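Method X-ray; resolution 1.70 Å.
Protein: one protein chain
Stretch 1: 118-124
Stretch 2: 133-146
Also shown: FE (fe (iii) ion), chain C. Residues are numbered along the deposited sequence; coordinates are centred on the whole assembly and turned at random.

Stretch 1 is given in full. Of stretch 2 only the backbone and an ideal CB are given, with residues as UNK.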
# COMPACT_ATOMS: atom_id res chain seq x y z
N GLY A 118 5.22 -1.01 4.62
CA GLY A 118 5.00 0.38 4.95
C GLY A 118 4.23 0.53 6.24
O GLY A 118 4.54 1.36 7.12
N LEU A 119 3.21 -0.30 6.40
CA LEU A 119 2.37 -0.27 7.60
C LEU A 119 3.15 -0.74 8.84
O LEU A 119 2.99 -0.21 9.95
CB LEU A 119 1.11 -1.11 7.43
CG LEU A 119 0.12 -0.52 6.44
CD1 LEU A 119 -0.95 -1.49 6.02
CD2 LEU A 119 -0.51 0.73 7.02
N LYS A 120 4.01 -1.76 8.67
CA LYS A 120 4.92 -2.18 9.76
C LYS A 120 5.75 -1.00 10.22
O LYS A 120 5.87 -0.74 11.44
CB LYS A 120 5.85 -3.31 9.27
CG LYS A 120 7.10 -3.50 10.14
CD LYS A 120 8.10 -4.44 9.41
CE LYS A 120 9.51 -4.40 10.00
NZ LYS A 120 9.41 -5.07 11.34
N ILE A 121 6.37 -0.30 9.31
CA ILE A 121 7.21 0.83 9.68
C ILE A 121 6.38 1.91 10.36
O ILE A 121 6.72 2.41 11.41
CB ILE A 121 7.93 1.40 8.47
CG1 ILE A 121 8.90 0.35 7.87
CG2 ILE A 121 8.62 2.71 8.82
CD1 ILE A 121 9.35 0.76 6.49
N LEU A 122 5.22 2.24 9.78
CA LEU A 122 4.33 3.24 10.39
C LEU A 122 3.85 2.88 11.76
O LEU A 122 3.75 3.75 12.65
CB LEU A 122 3.16 3.66 9.44
CG LEU A 122 3.63 4.36 8.20
CD1 LEU A 122 2.49 4.51 7.21
CD2 LEU A 122 4.22 5.74 8.51
N ASN A 123 3.49 1.59 11.95
CA ASN A 123 3.08 1.11 13.28
C ASN A 123 4.17 1.23 14.33
O ASN A 123 4.02 1.82 15.36
CB ASN A 123 2.65 -0.36 13.11
CG ASN A 123 2.01 -0.94 14.32
OD1 ASN A 123 1.71 -0.30 15.32
ND2 ASN A 123 1.79 -2.24 14.24
N GLU A 124 5.30 0.65 14.00
CA GLU A 124 6.44 0.65 14.92
C GLU A 124 6.91 2.07 15.26
O GLU A 124 7.17 2.38 16.42
CB GLU A 124 7.59 -0.11 14.30
CG GLU A 124 7.27 -1.58 14.20
CD GLU A 124 8.38 -2.41 13.61
OE1 GLU A 124 9.40 -1.86 13.16
OE2 GLU A 124 8.22 -3.67 13.63
N UNK A 133 -3.19 8.42 18.22
CA UNK A 133 -4.26 8.34 17.24
C UNK A 133 -3.73 7.83 15.92
O UNK A 133 -4.39 7.05 15.26
CB UNK A 133 -4.93 9.70 17.05
N UNK A 134 -2.54 8.26 15.53
CA UNK A 134 -1.96 7.79 14.29
C UNK A 134 -1.77 6.27 14.37
O UNK A 134 -2.12 5.53 13.44
CB UNK A 134 -0.63 8.50 14.01
N UNK A 135 -1.18 5.82 15.48
CA UNK A 135 -0.91 4.40 15.65
C UNK A 135 -2.19 3.57 15.58
O UNK A 135 -2.20 2.54 14.92
CB UNK A 135 -0.20 4.16 16.98
N UNK A 136 -3.25 4.02 16.22
CA UNK A 136 -4.50 3.27 16.20
C UNK A 136 -5.06 3.22 14.80
O UNK A 136 -5.59 2.16 14.37
CB UNK A 136 -5.52 3.89 17.16
N UNK A 137 -4.89 4.29 14.04
CA UNK A 137 -5.35 4.33 12.68
C UNK A 137 -4.57 3.32 11.83
O UNK A 137 -5.15 2.57 11.03
CB UNK A 137 -5.21 5.74 12.11
N UNK A 138 -3.29 3.25 12.03
CA UNK A 138 -2.48 2.29 11.26
C UNK A 138 -2.89 0.85 11.66
O UNK A 138 -2.99 -0.00 10.78
CB UNK A 138 -0.99 2.52 11.51
N UNK A 139 -3.10 0.58 12.95
CA UNK A 139 -3.54 -0.78 13.36
C UNK A 139 -4.83 -1.14 12.67
O UNK A 139 -5.00 -2.32 12.28
CB UNK A 139 -3.72 -0.87 14.88
N UNK A 140 -5.75 -0.17 12.51
CA UNK A 140 -7.01 -0.42 11.84
C UNK A 140 -6.81 -0.74 10.37
O UNK A 140 -7.42 -1.69 9.84
CB UNK A 140 -7.94 0.79 11.99
N UNK A 141 -5.91 -0.03 9.73
CA UNK A 141 -5.62 -0.30 8.34
C UNK A 141 -4.97 -1.67 8.19
O UNK A 141 -5.32 -2.43 7.30
CB UNK A 141 -4.72 0.79 7.76
N UNK A 142 -4.07 -2.01 9.09
CA UNK A 142 -3.44 -3.37 9.06
C UNK A 142 -4.51 -4.43 9.11
O UNK A 142 -4.47 -5.39 8.31
CB UNK A 142 -2.47 -3.57 10.23
N UNK A 143 -5.47 -4.29 10.03
CA UNK A 143 -6.55 -5.27 10.11
C UNK A 143 -7.34 -5.38 8.83
O UNK A 143 -7.63 -6.50 8.36
CB UNK A 143 -7.50 -4.92 11.26
N UNK A 144 -7.70 -4.22 8.27
CA UNK A 144 -8.43 -4.18 7.03
C UNK A 144 -7.62 -4.85 5.93
O UNK A 144 -8.17 -5.63 5.15
CB UNK A 144 -8.77 -2.74 6.65
N UNK A 145 -6.32 -4.55 5.86
CA UNK A 145 -5.50 -5.04 4.77
C UNK A 145 -5.35 -6.53 4.77
O UNK A 145 -5.24 -7.17 3.70
CB UNK A 145 -4.11 -4.39 4.82
N UNK A 146 -5.34 -7.15 5.95
CA UNK A 146 -5.34 -8.60 6.03
C UNK A 146 -6.54 -9.22 5.34
O UNK A 146 -6.41 -10.20 4.60
CB UNK A 146 -5.30 -9.04 7.49
FE FE C . -6.31 -2.33 0.86

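Both segments are helical, and their axes approach to 9.0 Å at 152° between N-to-C directions, so stretch 2 runs nearly antiparallel to stretch 1. Helical phi/psi throughout 133-146 disfavours proline and otherwise decides little; the CB vectors and their surroundings carry the evidence.

At 133 the ideal CB has nothing of stretch 1 within 5.5 Å, so almost any residue fits; it is Lys133. Position 134 points sideways and its CB is equally free, but a long apolar side chain could reach Leu122. Phe134 does so with chi1 t: its CE2 lies 4.1 Å from Leu122 CD2, which meets the ring at its edge.

Position 135 also points sideways, its ideal CB 5.1 Å from Asn123 O. With Asn123 OD1 nearby as an acceptor, a side chain carrying a donor far enough from CB to span the gap, such as Asn or the longer Gln, would suit. Asn135 uses chi1 t to bring ND2 2.9 Å from Asn123 OD1, a hydrogen bond with an N-H...O angle of 137°. The CA atoms of this pair are 5.7 Å apart, the nearest register point between the helices.

Position 136 points away, where polar residues suit; it is Glu136. At 137 stretch 1 is out of reach and imposes no choice; the residue is Gly137.

Position 138 points toward stretch 1, its ideal CB 4.6 Å from Asn123 N, 4.8 Å from Leu122 CB and 4.9 Å from Leu119 CD2. Val, Ile or Leu would suit. Ile138 places CG2 3.6 Å from Leu119 O and CD1 3.9 Å from Leu122 CB.

Position 139 points sideways, with its ideal CB 5.5 Å from Asn123 OD1; a long polar chain could skirt this site. Lys139 CG passes 4.0 Å from Asn123 OD1, while its NZ makes a long salt bridge with Glu136 OE1 at 3.8 Å. Position 140 is out of reach; Arg140 NE pairs with Glu136 OE2 at 3.2 Å, a weak hydrogen bond within a salt bridge.

Positions 141 and 142 point toward Leu119, their ideal CBs 4.3 Å from its CD2 and 4.9 Å from its CD1, favouring aliphatic residues. Ile141 CG2 meets Leu119 CD2 at 3.8 Å; Ile142 CG1 meets Leu119 CB at 3.7 Å.

Positions 143, 144 and 146 are unconstrained by stretch 1: Glu143, Asp144 and Ala146.

At 145 the ideal CB is 4.5 Å from Leu119 CD1, which alone suggests an apolar residue, but the iron lies nearby and calls for a ligand. Glu145 serves both: CG packs 4.0 Å from Leu119 CD1, and OE1 and OE2 each bind FE at 2.2 Å.

Stretch 2 (133-146) KFNEGIKRIIEDEA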
# COMPACT_ATOMS: atom_id res chain seq x y z
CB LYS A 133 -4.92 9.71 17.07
CG LYS A 133 -5.63 10.13 18.33
CD LYS A 133 -6.18 11.54 18.12
CE LYS A 133 -6.61 12.14 19.42
NZ LYS A 133 -7.06 13.54 19.14
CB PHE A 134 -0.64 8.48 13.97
CG PHE A 134 -0.15 8.20 12.57
CD1 PHE A 134 -0.69 8.83 11.47
CD2 PHE A 134 0.81 7.25 12.38
CE1 PHE A 134 -0.21 8.59 10.20
CE2 PHE A 134 1.28 6.99 11.12
CZ PHE A 134 0.81 7.69 10.03
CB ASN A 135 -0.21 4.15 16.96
CG ASN A 135 0.21 2.73 17.09
OD1 ASN A 135 -0.42 1.95 17.87
ND2 ASN A 135 1.27 2.36 16.40
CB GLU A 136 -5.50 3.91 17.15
CG GLU A 136 -6.84 3.18 17.18
CD GLU A 136 -6.80 1.75 17.65
OE1 GLU A 136 -5.86 1.29 18.33
OE2 GLU A 136 -7.77 1.05 17.33
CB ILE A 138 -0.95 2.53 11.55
CG1 ILE A 138 -0.49 3.91 11.02
CG2 ILE A 138 -0.09 1.44 10.96
CD1 ILE A 138 -0.69 4.11 9.56
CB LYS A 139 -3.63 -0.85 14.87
CG LYS A 139 -2.27 -0.89 15.49
CD LYS A 139 -2.20 -0.53 16.95
CE LYS A 139 -3.14 -1.28 17.78
NZ LYS A 139 -2.95 -0.91 19.24
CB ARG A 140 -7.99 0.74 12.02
CG ARG A 140 -8.47 0.91 13.47
CD ARG A 140 -9.23 2.17 13.73
NE ARG A 140 -9.69 2.18 15.10
CZ ARG A 140 -10.25 3.23 15.71
NH1 ARG A 140 -10.28 4.40 15.09
NH2 ARG A 140 -10.69 3.11 16.95
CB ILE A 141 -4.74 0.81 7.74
CG1 ILE A 141 -5.50 2.12 7.72
CG2 ILE A 141 -4.28 0.41 6.34
CD1 ILE A 141 -4.63 3.33 7.34
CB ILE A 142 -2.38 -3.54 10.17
CG1 ILE A 142 -1.20 -2.67 9.87
CG2 ILE A 142 -1.99 -4.96 10.38
CD1 ILE A 142 -0.23 -2.48 11.01
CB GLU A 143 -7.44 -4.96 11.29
CG GLU A 143 -8.50 -5.99 11.59
CD GLU A 143 -9.26 -5.61 12.88
OE1 GLU A 143 -9.33 -4.41 13.25
OE2 GLU A 143 -9.79 -6.53 13.51
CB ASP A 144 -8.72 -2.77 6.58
CG ASP A 144 -9.82 -2.07 7.38
OD1 ASP A 144 -10.45 -2.63 8.31
OD2 ASP A 144 -9.98 -0.83 7.09
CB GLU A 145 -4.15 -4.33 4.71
CG GLU A 145 -4.27 -2.86 4.27
CD GLU A 145 -5.05 -2.67 2.98
OE1 GLU A 145 -4.84 -3.48 2.05
OE2 GLU A 145 -5.87 -1.72 2.92
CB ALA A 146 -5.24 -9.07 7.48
O HOH W 1 -4.87 -0.97 0.25
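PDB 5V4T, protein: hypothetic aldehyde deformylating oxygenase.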